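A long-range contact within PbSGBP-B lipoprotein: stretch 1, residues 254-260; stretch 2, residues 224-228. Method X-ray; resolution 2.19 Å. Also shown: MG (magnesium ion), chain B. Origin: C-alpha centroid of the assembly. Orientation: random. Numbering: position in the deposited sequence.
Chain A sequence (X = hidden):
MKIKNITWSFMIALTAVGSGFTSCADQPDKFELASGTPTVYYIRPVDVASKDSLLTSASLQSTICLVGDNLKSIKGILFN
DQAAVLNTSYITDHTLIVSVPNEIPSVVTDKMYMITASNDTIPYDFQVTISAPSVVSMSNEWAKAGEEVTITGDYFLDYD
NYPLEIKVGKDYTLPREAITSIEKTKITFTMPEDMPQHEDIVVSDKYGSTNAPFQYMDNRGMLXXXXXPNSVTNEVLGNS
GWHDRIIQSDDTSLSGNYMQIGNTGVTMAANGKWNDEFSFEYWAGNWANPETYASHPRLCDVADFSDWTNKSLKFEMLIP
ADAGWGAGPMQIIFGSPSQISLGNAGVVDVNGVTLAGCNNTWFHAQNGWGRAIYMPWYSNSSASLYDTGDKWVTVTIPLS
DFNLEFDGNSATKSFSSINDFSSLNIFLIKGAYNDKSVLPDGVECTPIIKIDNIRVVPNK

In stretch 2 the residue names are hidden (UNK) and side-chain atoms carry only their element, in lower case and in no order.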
# COMPACT_ATOMS: atom_id res chain seq x y z
N LEU A 254 -6.89 -19.92 -2.06
CA LEU A 254 -7.14 -18.95 -1.00
C LEU A 254 -8.63 -18.87 -0.70
O LEU A 254 -9.04 -18.91 0.47
CB LEU A 254 -6.60 -17.58 -1.41
CG LEU A 254 -7.07 -16.39 -0.58
CD1 LEU A 254 -6.37 -16.37 0.77
CD2 LEU A 254 -6.85 -15.10 -1.33
N SER A 255 -9.45 -18.76 -1.74
CA SER A 255 -10.90 -18.73 -1.58
C SER A 255 -11.51 -19.12 -2.92
O SER A 255 -11.55 -18.29 -3.84
CB SER A 255 -11.40 -17.38 -1.11
OG SER A 255 -12.80 -17.39 -0.91
N GLY A 256 -11.96 -20.36 -3.03
CA GLY A 256 -12.58 -20.81 -4.27
C GLY A 256 -11.59 -20.81 -5.42
O GLY A 256 -10.40 -21.09 -5.25
N ASN A 257 -12.09 -20.49 -6.60
CA ASN A 257 -11.27 -20.52 -7.80
C ASN A 257 -10.21 -19.43 -7.77
O ASN A 257 -10.39 -18.36 -7.18
CB ASN A 257 -12.13 -20.34 -9.05
CG ASN A 257 -13.00 -21.54 -9.34
OD1 ASN A 257 -12.60 -22.68 -9.11
ND2 ASN A 257 -14.20 -21.30 -9.85
N TYR A 258 -9.08 -19.73 -8.41
CA TYR A 258 -8.04 -18.76 -8.66
C TYR A 258 -7.69 -18.80 -10.14
O TYR A 258 -8.02 -19.75 -10.85
CB TYR A 258 -6.78 -19.03 -7.83
CG TYR A 258 -6.19 -20.41 -8.06
CD1 TYR A 258 -6.50 -21.47 -7.22
CD2 TYR A 258 -5.33 -20.65 -9.13
CE1 TYR A 258 -5.96 -22.73 -7.44
CE2 TYR A 258 -4.80 -21.90 -9.36
CZ TYR A 258 -5.12 -22.94 -8.51
OH TYR A 258 -4.58 -24.19 -8.73
N MSE A 259 -7.02 -17.75 -10.60
CA MSE A 259 -6.54 -17.70 -11.97
C MSE A 259 -5.03 -17.87 -11.97
O MSE A 259 -4.34 -17.29 -11.14
CB MSE A 259 -6.97 -16.39 -12.64
CG MSE A 259 -6.68 -16.27 -14.12
SE MSE A 259 -4.85 -15.76 -14.54
CE MSE A 259 -4.93 -13.91 -13.96
N GLN A 260 -4.51 -18.69 -12.88
CA GLN A 260 -3.11 -19.08 -12.87
C GLN A 260 -2.43 -18.65 -14.16
O GLN A 260 -2.92 -18.96 -15.26
CB GLN A 260 -2.95 -20.59 -12.67
CG GLN A 260 -1.51 -21.07 -12.73
CD GLN A 260 -1.39 -22.57 -12.56
OE1 GLN A 260 -1.85 -23.14 -11.57
NE2 GLN A 260 -0.74 -23.22 -13.52
N UNK A 224 -12.70 -9.52 -10.13
CA UNK A 224 -12.55 -10.95 -10.40
C UNK A 224 -12.19 -11.65 -9.09
O UNK A 224 -11.04 -11.56 -8.64
c UNK A 224 -12.46 -10.37 -14.99
c UNK A 224 -11.48 -11.23 -11.45
c UNK A 224 -11.12 -9.21 -12.89
c UNK A 224 -11.94 -9.10 -15.13
c UNK A 224 -12.32 -11.05 -13.80
c UNK A 224 -11.65 -10.47 -12.73
c UNK A 224 -11.26 -8.52 -14.08
N UNK A 225 -13.15 -12.34 -8.49
CA UNK A 225 -12.84 -13.35 -7.48
C UNK A 225 -13.03 -14.76 -8.03
O UNK A 225 -12.74 -15.73 -7.33
o UNK A 225 -15.62 -13.63 -7.57
o UNK A 225 -15.83 -13.79 -5.39
c UNK A 225 -13.70 -13.14 -6.22
c UNK A 225 -15.15 -13.56 -6.41
N UNK A 226 -13.50 -14.87 -9.28
CA UNK A 226 -13.64 -16.12 -10.02
C UNK A 226 -14.62 -17.08 -9.37
O UNK A 226 -14.61 -18.28 -9.68
c UNK A 226 -9.43 -14.18 -12.10
c UNK A 226 -10.28 -15.26 -10.13
c UNK A 226 -11.32 -15.63 -12.24
c UNK A 226 -12.27 -16.78 -10.23
c UNK A 226 -11.27 -15.88 -10.88
c UNK A 226 -9.36 -14.42 -10.74
c UNK A 226 -10.41 -14.79 -12.85
N UNK A 227 -15.49 -16.58 -8.50
CA UNK A 227 -16.45 -17.43 -7.80
C UNK A 227 -17.84 -16.81 -7.80
O UNK A 227 -18.83 -17.49 -8.04
c UNK A 227 -15.98 -17.69 -6.37
c UNK A 227 -14.64 -18.41 -6.31
o UNK A 227 -14.51 -19.48 -6.94
o UNK A 227 -13.72 -17.90 -5.63
N UNK A 228 -17.91 -15.50 -7.52
CA UNK A 228 -19.19 -14.83 -7.33
C UNK A 228 -19.65 -14.18 -8.63
O UNK A 228 -18.85 -13.50 -9.29
c UNK A 228 -19.09 -13.77 -6.24
o UNK A 228 -18.24 -14.24 -5.19
c UNK A 228 -20.46 -13.44 -5.67
MG MG B . -11.51 -16.86 -5.59
O HOH W 1 -14.51 -17.83 -3.23
O HOH W 2 -12.09 -15.47 -4.25

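Position 224 carries seven side-chain carbons and no heteroatom: one carbon leads to a closed ring of six. That composition is phenylalanine, since tyrosine would add a hydroxyl oxygen on the ring. The nearest side-chain atom, CB, is 7.0 Å from Met259 CB, and nothing is buried against stretch 1, so Phe224 takes no direct part in the contact.

Position 225 has two carbons, the second bearing two oxygens. This carboxylate is aspartate; asparagine would have a nitrogen at one tip. Its nearest side-chain atom, CB, is 6.1 Å from Ser255 O, and the side chain turns back on its own segment. OD1 of Asp225 accepts hydrogen bonds from the backbone N of position 227 (3.1 Å) and from the backbone N of position 228 (3.0 Å), bracing the local turn. The backbone O of Asp225 instead binds the magnesium ion, with an O to MG distance of 2.4 Å.

Position 226 again shows one carbon followed by a six-carbon ring, without oxygen. Its CB points toward stretch 1, and a ring atom comes within 3.4 Å of Met259 CB. This is phenylalanine, and the close atom is CZ. Met259, present as selenomethionine, sets its CB over one face of the Phe226 ring, while the end of its side chain leads away. The backbone of Phe226 has phi/psi of 63/19°, and its O accepts a hydrogen bond from Asn257 ND2 at 3.1 Å with an angle of 156°.

Position 227 has two carbons, the second carrying two oxygens, one of them 2.6 Å from Asn257 N. It is aspartate. The hydrogen bond from Asn257 N to Asp227 OD1 is nearly straight, at 167°. Asp227 OD2 lies 2.5 Å from MG and accepts a hydrogen bond from water 1 at 2.5 Å. An ideal CB on Gly256 would fall 2.3 Å from Asp227 OD2, a clash that glycine avoids; its phi of 65° also favours glycine.

Position 228 has one carbon carrying one oxygen and one carbon, the branched pattern of threonine. It does not reach stretch 1, but Thr228 OG1 donates a very short hydrogen bond to Asp225 OD2, 2.5 Å away.

The contact combines shared metal coordination, two hydrogen bonds from Asn257 and Phe226–Met259 packing, with 273 Å² of surface buried, both sides summed. Ser255 O (2.3 Å from MG) and Asn257 O (2.5 Å from MG) join Asp225 O, Asp227 OD2, water 2 and two atoms from elsewhere in the structure. Shared coordination explains why Ser255 O and Asp227 OD2 approach to 2.8 Å without a hydrogen bond.

Stretch 2 (224-228) FDFDT
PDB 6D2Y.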